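Local coordinates for beta-glucanase (Bacteroides thetaiotaomicron, PDB 6EUG), which probably hydrolyses the beta-1,3-linked galactan of arabinogalactans, this chain being the family 43 glycoside hydrolase part of a longer protein, at residues A[185-189]-A[190-194]; A[280-284]-A[285-289]; A[343-346]-A[347-350]. All blocks are in the same frame, centred on the assembly; numbering follows the deposited sequence. Where two conformers were deposited one is given.

Contact 1 of 3, residues A[185-189]-A[190-194]; sequences KEWWT and PKWYE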
ATOM      1  N   LYS A 185     -21.758  20.230   4.788  1.00 31.96           N
ATOM      2  CA  LYS A 185     -22.302  19.085   4.041  1.00 30.53           C
ATOM      3  C   LYS A 185     -21.804  19.007   2.586  1.00 27.76           C
ATOM      4  O   LYS A 185     -21.577  17.912   2.083  1.00 30.38           O
ATOM      5  CB  LYS A 185     -23.846  19.093   4.031  1.00 34.73           C
ATOM      6  CG  LYS A 185     -24.520  18.715   5.330  1.00 38.37           C
ATOM      7  CD  LYS A 185     -26.020  18.544   5.072  1.00 41.98           C
ATOM      8  CE  LYS A 185     -26.832  18.522   6.348  1.00 55.86           C
ATOM      9  NZ  LYS A 185     -28.249  18.090   6.130  1.00 63.11           N
ATOM     10  N   GLU A 186     -21.634  20.157   1.918  1.00 24.24           N
ATOM     11  CA  GLU A 186     -21.230  20.177   0.526  1.00 26.08           C
ATOM     12  C   GLU A 186     -19.705  20.043   0.409  1.00 26.04           C
ATOM     13  O   GLU A 186     -18.955  20.946   0.793  1.00 25.61           O
ATOM     14  CB  GLU A 186     -21.692  21.471  -0.147  1.00 27.14           C
ATOM     15  CG  GLU A 186     -21.610  21.406  -1.659  1.00 30.03           C
ATOM     16  CD  GLU A 186     -21.881  22.736  -2.319  1.00 34.55           C
ATOM     17  OE1 GLU A 186     -22.411  23.662  -1.651  1.00 36.29           O
ATOM     18  OE2 GLU A 186     -21.544  22.842  -3.518  1.00 36.73           O
ATOM     19  N   TRP A 187     -19.251  18.921  -0.135  1.00 24.62           N
ATOM     20  CA  TRP A 187     -17.821  18.746  -0.445  1.00 22.68           C
ATOM     21  C   TRP A 187     -17.329  19.771  -1.505  1.00 21.54           C
ATOM     22  O   TRP A 187     -18.083  20.209  -2.370  1.00 23.00           O
ATOM     23  CB  TRP A 187     -17.564  17.318  -0.941  1.00 23.89           C
ATOM     24  CG  TRP A 187     -17.533  16.277   0.135  1.00 23.43           C
ATOM     25  CD1 TRP A 187     -18.295  16.226   1.259  1.00 24.39           C
ATOM     26  CD2 TRP A 187     -16.709  15.104   0.149  1.00 23.85           C
ATOM     27  NE1 TRP A 187     -17.978  15.099   1.997  1.00 26.73           N
ATOM     28  CE2 TRP A 187     -16.999  14.403   1.342  1.00 27.02           C
ATOM     29  CE3 TRP A 187     -15.721  14.600  -0.713  1.00 26.70           C
ATOM     30  CZ2 TRP A 187     -16.349  13.202   1.688  1.00 27.11           C
ATOM     31  CZ3 TRP A 187     -15.071  13.404  -0.368  1.00 29.94           C
ATOM     32  CH2 TRP A 187     -15.395  12.722   0.826  1.00 29.57           C
ATOM     33  N   TRP A 188     -16.062  20.169  -1.363  1.00 20.01           N
ATOM     34  CA  TRP A 188     -15.262  20.923  -2.343  1.00 21.36           C
ATOM     35  C   TRP A 188     -15.591  22.409  -2.411  1.00 17.95           C
ATOM     36  O   TRP A 188     -15.127  23.095  -3.332  1.00 19.94           O
ATOM     37  CB  TRP A 188     -15.222  20.259  -3.757  1.00 21.09           C
ATOM     38  CG  TRP A 188     -14.692  18.833  -3.682  1.00 22.55           C
ATOM     39  CD1 TRP A 188     -15.403  17.690  -3.860  1.00 25.17           C
ATOM     40  CD2 TRP A 188     -13.344  18.424  -3.395  1.00 21.29           C
ATOM     41  NE1 TRP A 188     -14.597  16.596  -3.681  1.00 28.42           N
ATOM     42  CE2 TRP A 188     -13.330  17.015  -3.390  1.00 24.33           C
ATOM     43  CE3 TRP A 188     -12.161  19.109  -3.110  1.00 22.76           C
ATOM     44  CZ2 TRP A 188     -12.183  16.284  -3.141  1.00 26.21           C
ATOM     45  CZ3 TRP A 188     -11.003  18.376  -2.875  1.00 24.47           C
ATOM     46  CH2 TRP A 188     -11.028  16.983  -2.880  1.00 26.16           C
ATOM     47  N   THR A 189     -16.361  22.926  -1.440  1.00 17.68           N
ATOM     48  CA  THR A 189     -16.467  24.376  -1.275  1.00 16.51           C
ATOM     49  C   THR A 189     -15.140  24.896  -0.672  1.00 14.83           C
ATOM     50  O   THR A 189     -14.387  24.122  -0.069  1.00 17.27           O
ATOM     51  CB  THR A 189     -17.603  24.792  -0.333  1.00 17.24           C
ATOM     52  OG1 THR A 189     -17.341  24.336   1.005  1.00 18.48           O
ATOM     53  CG2 THR A 189     -18.975  24.255  -0.821  1.00 20.75           C
ATOM     54  N   PRO A 190     -14.867  26.210  -0.817  1.00 16.28           N
ATOM     55  CA  PRO A 190     -13.632  26.702  -0.201  1.00 17.39           C
ATOM     56  C   PRO A 190     -13.576  26.485   1.302  1.00 15.77           C
ATOM     57  O   PRO A 190     -12.500  26.135   1.840  1.00 16.43           O
ATOM     58  CB  PRO A 190     -13.630  28.210  -0.533  1.00 17.93           C
ATOM     59  CG  PRO A 190     -14.565  28.381  -1.663  1.00 20.70           C
ATOM     60  CD  PRO A 190     -15.465  27.195  -1.748  1.00 17.00           C
ATOM     61  N   LYS A 191     -14.694  26.708   2.001  1.00 16.28           N
ATOM     62  CA  LYS A 191     -14.697  26.507   3.442  1.00 16.43           C
ATOM     63  C   LYS A 191     -14.539  25.029   3.816  1.00 15.59           C
ATOM     64  O   LYS A 191     -13.867  24.704   4.819  1.00 15.26           O
ATOM     65  CB  LYS A 191     -15.922  27.148   4.132  1.00 17.94           C
ATOM     66  CG  LYS A 191     -17.276  26.506   3.832  1.00 19.70           C
ATOM     67  CD  LYS A 191     -18.466  27.156   4.554  1.00 25.71           C
ATOM     68  CE  LYS A 191     -19.716  26.302   4.335  1.00 30.72           C
ATOM     69  NZ  LYS A 191     -20.924  26.704   5.133  1.00 35.41           N
ATOM     70  N   TRP A 192     -15.135  24.133   3.045  1.00 16.11           N
ATOM     71  CA  TRP A 192     -14.952  22.670   3.330  1.00 16.54           C
ATOM     72  C   TRP A 192     -13.476  22.241   3.177  1.00 16.26           C
ATOM     73  O   TRP A 192     -12.926  21.524   4.033  1.00 15.82           O
ATOM     74  CB  TRP A 192     -15.853  21.839   2.419  1.00 16.18           C
ATOM     75  CG  TRP A 192     -15.737  20.323   2.537  1.00 15.31           C
ATOM     76  CD1 TRP A 192     -16.486  19.539   3.311  1.00 15.75           C
ATOM     77  CD2 TRP A 192     -14.839  19.448   1.818  1.00 15.82           C
ATOM     78  NE1 TRP A 192     -16.134  18.225   3.165  1.00 15.40           N
ATOM     79  CE2 TRP A 192     -15.127  18.132   2.240  1.00 15.88           C
ATOM     80  CE3 TRP A 192     -13.838  19.648   0.868  1.00 16.86           C
ATOM     81  CZ2 TRP A 192     -14.445  17.015   1.750  1.00 16.36           C
ATOM     82  CZ3 TRP A 192     -13.169  18.547   0.362  1.00 16.48           C
ATOM     83  CH2 TRP A 192     -13.485  17.229   0.805  1.00 16.19           C
ATOM     84  N   TYR A 193     -12.841  22.671   2.083  1.00 14.92           N
ATOM     85  CA  TYR A 193     -11.439  22.290   1.815  1.00 16.32           C
ATOM     86  C   TYR A 193     -10.501  22.781   2.945  1.00 16.78           C
ATOM     87  O   TYR A 193      -9.678  22.016   3.458  1.00 15.37           O
ATOM     88  CB  TYR A 193     -10.978  22.790   0.439  1.00 16.67           C
ATOM     89  CG  TYR A 193      -9.573  22.341   0.104  1.00 16.85           C
ATOM     90  CD1 TYR A 193      -8.456  23.058   0.578  1.00 19.65           C
ATOM     91  CD2 TYR A 193      -9.346  21.189  -0.630  1.00 19.66           C
ATOM     92  CE1 TYR A 193      -7.153  22.617   0.333  1.00 20.94           C
ATOM     93  CE2 TYR A 193      -8.049  20.747  -0.894  1.00 21.12           C
ATOM     94  CZ  TYR A 193      -6.955  21.459  -0.414  1.00 19.88           C
ATOM     95  OH  TYR A 193      -5.700  21.011  -0.702  1.00 21.98           O
ATOM     96  N   GLU A 194     -10.662  24.041   3.360  1.00 15.53           N
ATOM     97  CA  GLU A 194      -9.885  24.579   4.485  1.00 15.96           C
ATOM     98  C   GLU A 194     -10.125  23.715   5.747  1.00 18.64           C
ATOM     99  O   GLU A 194      -9.191  23.387   6.491  1.00 15.82           O
ATOM    100  CB  GLU A 194     -10.260  26.065   4.732  1.00 17.62           C
ATOM    101  CG  GLU A 194      -9.557  26.662   5.950  1.00 17.92           C
ATOM    102  CD  GLU A 194     -10.128  27.964   6.478  1.00 17.76           C
ATOM    103  OE1 GLU A 194     -11.313  28.311   6.256  1.00 19.11           O
ATOM    104  OE2 GLU A 194      -9.375  28.613   7.197  1.00 19.78           O
TER
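W192, in the first turn of helix 190-197, pushes its indole into the notch between W187 and W188, forming an aromatic cluster where a type II beta turn, E186 to T189, leads into the helix. With CG anti to its own backbone N (chi1 177°), W192 reaches back over the turn. Its benzo end is the bump. CZ2 lies over one face of W187, 3.4 Å from CD2; the two five-membered rings form an offset stack, their planes 28° apart. CZ3 meets the face of W188, coming 3.7 Å from CE3, and here the packing is edge-to-face with the planes at 56°. Backbone covers a face of the same indole: W187 CA sits over its five-membered ring, 3.8 Å from the centroid, as a CH-pi contact. L235 and F201 add to the packing around this indole. Beyond it, W188 CZ3 touches the edge of Y193, 4.0 Å from CD2. The helix start itself is capped by T189, the N-cap residue. Its carbonyl O takes the first helical bond from Y193 N at 3.0 Å, and its side chain lies across the root of W192, with OG1 accepting from W192 N at 3.0 Å.

Contact 2 of 3, residues A[280-284]-A[285-289]; sequences GCTGW and DPNKA. With GIM (glucoimidazole), chain B.
The loop joining strands 273-279 and 290-294 of a beta-propeller blade forms part of the glucoimidazole pocket, and N287 and T282 brace it from within. The N287 amide bonds both the N-H and the carbonyl of G280 across the base of the loop. Its OD1 accepts from G280 N at 2.9 Å, with the donor above the carbonyl plane, while ND2 gives a weak bond to G280 O. The other use of ND2 is much straighter: it donates to T282 OG1 at 2.8 Å and 175°, with the hydroxyl in the amide plane. T282 OG1 in turn donates to D285 O, 2.8 Å away, so the hydroxyl accepts from the amide and donates to a backbone carbonyl. A chi1 of 57° places this hydroxyl between its backbone N and carbonyl carbon, facing both partners.

The tip of the loop is a type II' beta turn, closed by D285 N donating to T282 O at 3.0 Å. G283 takes its positive-phi position and brings its O to 3.4 Å from C7 of the ligand. W284 lays one ring face over the sugar-like part, CZ2 lying 3.6 Å from C6. E110, R111, D214 and Q320 hydrogen-bond the same ligand. Around the loop, W340, just past strand 332-339, packs edge-to-face with W284, and T316, in the loop before strand 320-327, bonds N287 O.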
ATOM      1  N   GLY A 280      -2.989   9.585  -7.889  1.00 16.01           N
ATOM      2  CA  GLY A 280      -4.209  10.274  -7.475  1.00 17.70           C
ATOM      3  C   GLY A 280      -5.375   9.307  -7.276  1.00 18.73           C
ATOM      4  O   GLY A 280      -5.198   8.066  -7.267  1.00 16.13           O
ATOM      5  N   CYS A 281      -6.566   9.883  -7.129  1.00 22.01           N
ATOM      6  CA  CYS A 281      -7.794   9.143  -6.808  1.00 22.57           C
ATOM      7  C   CYS A 281      -8.792   9.263  -7.958  1.00 22.01           C
ATOM      8  O   CYS A 281      -9.600  10.197  -7.994  1.00 26.61           O
ATOM      9  CB  CYS A 281      -8.418   9.670  -5.495  1.00 28.15           C
ATOM     10  SG  CYS A 281      -9.559   8.516  -4.713  1.00 38.42           S
ATOM     11  N   THR A 282      -8.675   8.359  -8.931  1.00 21.21           N
ATOM     12  CA  THR A 282      -9.577   8.346 -10.107  1.00 19.62           C
ATOM     13  C   THR A 282     -10.108   6.951 -10.424  1.00 22.06           C
ATOM     14  O   THR A 282     -10.101   6.528 -11.582  1.00 23.55           O
ATOM     15  CB  THR A 282      -8.868   8.928 -11.342  1.00 21.70           C
ATOM     16  OG1 THR A 282      -7.663   8.187 -11.612  1.00 21.83           O
ATOM     17  CG2 THR A 282      -8.522  10.407 -11.094  1.00 22.09           C
ATOM     18  N   GLY A 283     -10.568   6.228  -9.399  1.00 21.90           N
ATOM     19  CA  GLY A 283     -11.106   4.883  -9.603  1.00 20.67           C
ATOM     20  C   GLY A 283     -10.055   3.977 -10.207  1.00 22.82           C
ATOM     21  O   GLY A 283      -8.883   4.050  -9.823  1.00 20.89           O
ATOM     22  N   TRP A 284     -10.476   3.139 -11.160  1.00 21.45           N
ATOM     23  CA  TRP A 284      -9.582   2.242 -11.877  1.00 22.49           C
ATOM     24  C   TRP A 284      -8.770   2.938 -12.988  1.00 21.63           C
ATOM     25  O   TRP A 284      -7.879   2.316 -13.609  1.00 25.18           O
ATOM     26  CB  TRP A 284     -10.389   1.073 -12.492  1.00 24.16           C
ATOM     27  CG  TRP A 284     -11.096   0.160 -11.523  1.00 24.13           C
ATOM     28  CD1 TRP A 284     -12.460   0.033 -11.379  1.00 24.88           C
ATOM     29  CD2 TRP A 284     -10.515  -0.797 -10.618  1.00 25.97           C
ATOM     30  NE1 TRP A 284     -12.749  -0.919 -10.444  1.00 26.96           N
ATOM     31  CE2 TRP A 284     -11.583  -1.445  -9.953  1.00 26.66           C
ATOM     32  CE3 TRP A 284      -9.206  -1.154 -10.288  1.00 25.67           C
ATOM     33  CZ2 TRP A 284     -11.379  -2.434  -8.963  1.00 26.63           C
ATOM     34  CZ3 TRP A 284      -8.998  -2.147  -9.298  1.00 28.07           C
ATOM     35  CH2 TRP A 284     -10.085  -2.769  -8.654  1.00 30.06           C
ATOM     36  N   ASP A 285      -9.088   4.203 -13.276  1.00 26.92           N
ATOM     37  CA  ASP A 285      -8.449   4.910 -14.377  1.00 23.89           C
ATOM     38  C   ASP A 285      -7.033   5.318 -13.967  1.00 21.03           C
ATOM     39  O   ASP A 285      -6.846   5.853 -12.858  1.00 22.21           O
ATOM     40  CB  ASP A 285      -9.233   6.142 -14.771  1.00 26.83           C
ATOM     41  CG  ASP A 285     -10.616   5.798 -15.298  1.00 34.70           C
ATOM     42  OD1 ASP A 285     -10.735   4.771 -16.005  1.00 40.28           O
ATOM     43  OD2 ASP A 285     -11.571   6.542 -14.986  1.00 40.22           O
ATOM     44  N   PRO A 286      -6.048   5.099 -14.866  1.00 18.58           N
ATOM     45  CA  PRO A 286      -4.697   5.588 -14.605  1.00 16.19           C
ATOM     46  C   PRO A 286      -4.666   7.117 -14.562  1.00 16.32           C
ATOM     47  O   PRO A 286      -5.491   7.761 -15.208  1.00 19.29           O
ATOM     48  CB  PRO A 286      -3.870   5.038 -15.774  1.00 20.30           C
ATOM     49  CG  PRO A 286      -4.749   4.114 -16.505  1.00 21.23           C
ATOM     50  CD  PRO A 286      -6.143   4.463 -16.183  1.00 21.00           C
ATOM     51  N   ASN A 287      -3.731   7.665 -13.779  1.00 16.73           N
ATOM     52  CA  ASN A 287      -3.553   9.115 -13.642  1.00 16.11           C
ATOM     53  C   ASN A 287      -2.050   9.431 -13.474  1.00 16.51           C
ATOM     54  O   ASN A 287      -1.236   8.532 -13.577  1.00 16.47           O
ATOM     55  CB  ASN A 287      -4.429   9.618 -12.472  1.00 16.24           C
ATOM     56  CG  ASN A 287      -4.088   8.945 -11.122  1.00 16.41           C
ATOM     57  OD1 ASN A 287      -2.918   8.980 -10.681  1.00 17.98           O
ATOM     58  ND2 ASN A 287      -5.100   8.347 -10.453  1.00 15.85           N
ATOM     59  N   LYS A 288      -1.698  10.702 -13.229  1.00 17.12           N
ATOM     60  CA  LYS A 288      -0.334  11.157 -13.115  1.00 16.92           C
ATOM     61  C   LYS A 288       0.241  10.795 -11.750  1.00 16.98           C
ATOM     62  O   LYS A 288      -0.358  11.120 -10.709  1.00 17.53           O
ATOM     63  CB  LYS A 288      -0.306  12.693 -13.328  1.00 22.36           C
ATOM     64  CG  LYS A 288       1.058  13.264 -13.575  1.00 24.68           C
ATOM     65  CD  LYS A 288       1.031  14.785 -13.725  1.00 29.98           C
ATOM     66  CE  LYS A 288       0.387  15.238 -15.030  1.00 33.30           C
ATOM     67  NZ  LYS A 288       0.642  16.695 -15.222  1.00 37.79           N
ATOM     68  N   ALA A 289       1.365  10.086 -11.740  1.00 16.40           N
ATOM     69  CA  ALA A 289       2.045   9.724 -10.455  1.00 15.46           C
ATOM     70  C   ALA A 289       2.629  10.958  -9.775  1.00 15.93           C
ATOM     71  O   ALA A 289       2.938  11.946 -10.444  1.00 18.02           O
ATOM     72  CB  ALA A 289       3.158   8.693 -10.690  1.00 16.92           C
TER
HETATM   73  C1  GIM B 401      -8.694   2.171  -5.753  1.00 21.19           C
HETATM   74  C2  GIM B 401      -7.608   1.461  -5.042  1.00 20.81           C
HETATM   75  N10 GIM B 401      -9.787   1.606  -6.296  1.00 23.02           N
HETATM   76  C3  GIM B 401      -7.696  -0.048  -5.337  1.00 20.85           C
HETATM   77  C4  GIM B 401      -9.181  -0.505  -5.222  1.00 23.02           C
HETATM   78  C5  GIM B 401     -10.030   0.137  -6.330  1.00 22.59           C
HETATM   79  C6  GIM B 401     -11.518  -0.190  -6.213  1.00 24.67           C
HETATM   80  C7  GIM B 401      -9.911   3.800  -6.587  1.00 24.58           C
HETATM   81  C8  GIM B 401     -10.546   2.599  -6.833  1.00 24.10           C
HETATM   82  N1  GIM B 401      -8.769   3.515  -5.922  1.00 21.48           N
HETATM   83  O3  GIM B 401      -6.911  -0.795  -4.395  1.00 20.77           O
HETATM   84  O2  GIM B 401      -6.354   2.134  -5.329  1.00 21.37           O
HETATM   85  O4  GIM B 401      -9.776  -0.230  -3.927  1.00 21.23           O
HETATM   86  O6  GIM B 401     -12.080   0.444  -5.068  1.00 28.24           O

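Contact 3 of 3, residues A[343-346]-A[347-350]; sequences KSLA and DSRY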
ATOM      1  N   LYS A 343     -13.000  -4.716 -16.190  1.00 23.76           N
ATOM      2  CA  LYS A 343     -13.978  -5.627 -16.793  1.00 24.38           C
ATOM      3  C   LYS A 343     -13.588  -7.138 -16.633  1.00 22.37           C
ATOM      4  O   LYS A 343     -14.442  -8.007 -16.793  1.00 22.38           O
ATOM      5  CB  LYS A 343     -14.196  -5.250 -18.268  1.00 30.47           C
ATOM      6  N   SER A 344     -12.293  -7.452 -16.480  0.70 21.25           N
ATOM      7  CA  SER A 344     -11.839  -8.802 -16.014  0.70 18.06           C
ATOM      8  C   SER A 344     -10.606  -8.631 -15.161  0.70 18.09           C
ATOM      9  O   SER A 344      -9.480  -8.650 -15.655  0.70 18.35           O
ATOM     10  CB  SER A 344     -11.513  -9.811 -17.146  0.70 20.22           C
ATOM     11  OG  SER A 344     -11.270 -11.134 -16.608  0.70 19.31           O
ATOM     12  N   LEU A 345     -10.813  -8.476 -13.865  1.00 16.70           N
ATOM     13  CA  LEU A 345      -9.675  -8.147 -12.979  1.00 16.44           C
ATOM     14  C   LEU A 345      -8.545  -9.170 -12.946  1.00 16.85           C
ATOM     15  O   LEU A 345      -7.394  -8.763 -12.818  1.00 17.10           O
ATOM     16  CB  LEU A 345     -10.143  -7.799 -11.570  1.00 19.61           C
ATOM     17  CG  LEU A 345     -10.690  -6.364 -11.491  1.00 20.35           C
ATOM     18  CD1 LEU A 345     -11.404  -6.193 -10.181  1.00 23.28           C
ATOM     19  CD2 LEU A 345      -9.644  -5.281 -11.623  1.00 18.18           C
ATOM     20  N   ALA A 346      -8.830 -10.469 -13.086  1.00 17.43           N
ATOM     21  CA  ALA A 346      -7.775 -11.492 -13.172  1.00 19.79           C
ATOM     22  C   ALA A 346      -6.858 -11.330 -14.404  1.00 19.81           C
ATOM     23  O   ALA A 346      -5.723 -11.828 -14.394  1.00 20.64           O
ATOM     24  CB  ALA A 346      -8.385 -12.903 -13.152  1.00 20.18           C
ATOM     25  N   ASP A 347      -7.348 -10.665 -15.454  1.00 19.01           N
ATOM     26  CA  ASP A 347      -6.541 -10.364 -16.653  1.00 18.85           C
ATOM     27  C   ASP A 347      -5.662  -9.095 -16.462  1.00 19.75           C
ATOM     28  O   ASP A 347      -4.872  -8.743 -17.334  1.00 20.59           O
ATOM     29  CB  ASP A 347      -7.481 -10.176 -17.859  1.00 21.16           C
ATOM     30  CG  ASP A 347      -6.753 -10.207 -19.212  1.00 22.49           C
ATOM     31  OD1 ASP A 347      -5.757 -10.938 -19.359  1.00 21.73           O
ATOM     32  OD2 ASP A 347      -7.202  -9.509 -20.152  1.00 32.31           O
ATOM     33  N   SER A 348      -5.803  -8.401 -15.332  1.00 18.90           N
ATOM     34  CA  SER A 348      -4.907  -7.252 -15.014  1.00 16.93           C
ATOM     35  C   SER A 348      -3.414  -7.699 -15.056  1.00 16.78           C
ATOM     36  O   SER A 348      -3.058  -8.825 -14.669  1.00 17.30           O
ATOM     37  CB  SER A 348      -5.245  -6.603 -13.664  1.00 16.14           C
ATOM     38  OG  SER A 348      -6.612  -6.280 -13.517  1.00 16.55           O
ATOM     39  N   ARG A 349      -2.571  -6.812 -15.577  1.00 15.99           N
ATOM     40  CA  ARG A 349      -1.151  -7.095 -15.888  1.00 16.08           C
ATOM     41  C   ARG A 349      -0.225  -6.418 -14.876  1.00 15.55           C
ATOM     42  O   ARG A 349      -0.679  -5.709 -13.954  1.00 16.50           O
ATOM     43  CB  ARG A 349      -0.819  -6.664 -17.337  1.00 19.46           C
ATOM     44  CG  ARG A 349      -1.870  -7.100 -18.358  1.00 22.66           C
ATOM     45  CD  ARG A 349      -1.890  -8.610 -18.485  1.00 19.28           C
ATOM     46  NE  ARG A 349      -2.948  -9.100 -19.389  1.00 22.99           N
ATOM     47  CZ  ARG A 349      -2.855  -9.180 -20.720  1.00 23.62           C
ATOM     48  NH1 ARG A 349      -1.756  -8.787 -21.366  1.00 22.17           N
ATOM     49  NH2 ARG A 349      -3.879  -9.667 -21.420  1.00 24.11           N
ATOM     50  N   TYR A 350       1.068  -6.650 -15.028  1.00 18.20           N
ATOM     51  CA  TYR A 350       2.086  -6.130 -14.097  1.00 17.46           C
ATOM     52  C   TYR A 350       3.095  -5.265 -14.855  1.00 17.46           C
ATOM     53  O   TYR A 350       3.538  -5.642 -15.965  1.00 15.95           O
ATOM     54  CB  TYR A 350       2.751  -7.313 -13.363  1.00 18.26           C
ATOM     55  CG  TYR A 350       1.747  -8.268 -12.750  1.00 17.82           C
ATOM     56  CD1 TYR A 350       0.969  -7.898 -11.655  1.00 16.64           C
ATOM     57  CD2 TYR A 350       1.585  -9.559 -13.253  1.00 15.94           C
ATOM     58  CE1 TYR A 350       0.038  -8.769 -11.103  1.00 17.00           C
ATOM     59  CE2 TYR A 350       0.652 -10.419 -12.730  1.00 18.68           C
ATOM     60  CZ  TYR A 350      -0.093 -10.044 -11.641  1.00 16.16           C
ATOM     61  OH  TYR A 350      -1.002 -10.900 -11.149  1.00 16.09           O
TER
HETATM   62  O   HOH W   1      -2.799 -11.297 -15.755  1.00 32.89           O
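L345 O is gripped twice by S348: the hydroxyl OG donates to it at 2.7 Å and the backbone N at 3.0 Å. OG comes in only 20° from the carbonyl plane, whereas the N-H approaches from well above it. With chi1 at -51°, S348 OG stands beside its own backbone N, and one residue can use both donors on a single carbonyl. The same OG also bonds R341 N, tying the start of the loop to its end. One residue earlier, D347 N closes the tight 3-10 turn by donating to S344 O at 2.9 Å.

R349 grips D347 side-on, through NE and NH2. NE donates to D347 O at 2.8 Å, in the carbonyl plane, and NH2 forms a salt bridge to OD1 at 3.1 Å, from the syn side, though 29° out of the carboxylate plane. R341 NH1 pairs with the other carboxylate oxygen, and the aspartate gathers two guanidinium groups. A water bridges the carbonyls on leaving the turn, donating to S348 O at 2.7 Å and more distantly to A346 O. All of this forms the bend between antiparallel strands 332-339 and 349-357; L345 packs against R64 and F69 in the loop between strands 56-62 and 74-80, and R349 pairs through its backbone with M339.

Overall arrangement
The fold is the five-bladed beta-propeller of family 43, and the contacts follow one another along the chain. Contact 1 lies outermost, in the small helical excursion between the blade ending at strand 154-159 and the one starting at 215-219, with its centre about 28 Å from that of the chain. Contact 2 belongs to the fourth blade and contact 3 to the last; each shapes a connection between neighbouring antiparallel strands. The centres of contacts 2 and 3 are about 16 Å apart, and W284 CH2 meets L345 CD2 at 3.9 Å, so adjacent blades pack together beside the glucoimidazole. Contact 1 stays separate, about 8 Å from contact 2 and 22 Å from contact 3 between nearest atoms.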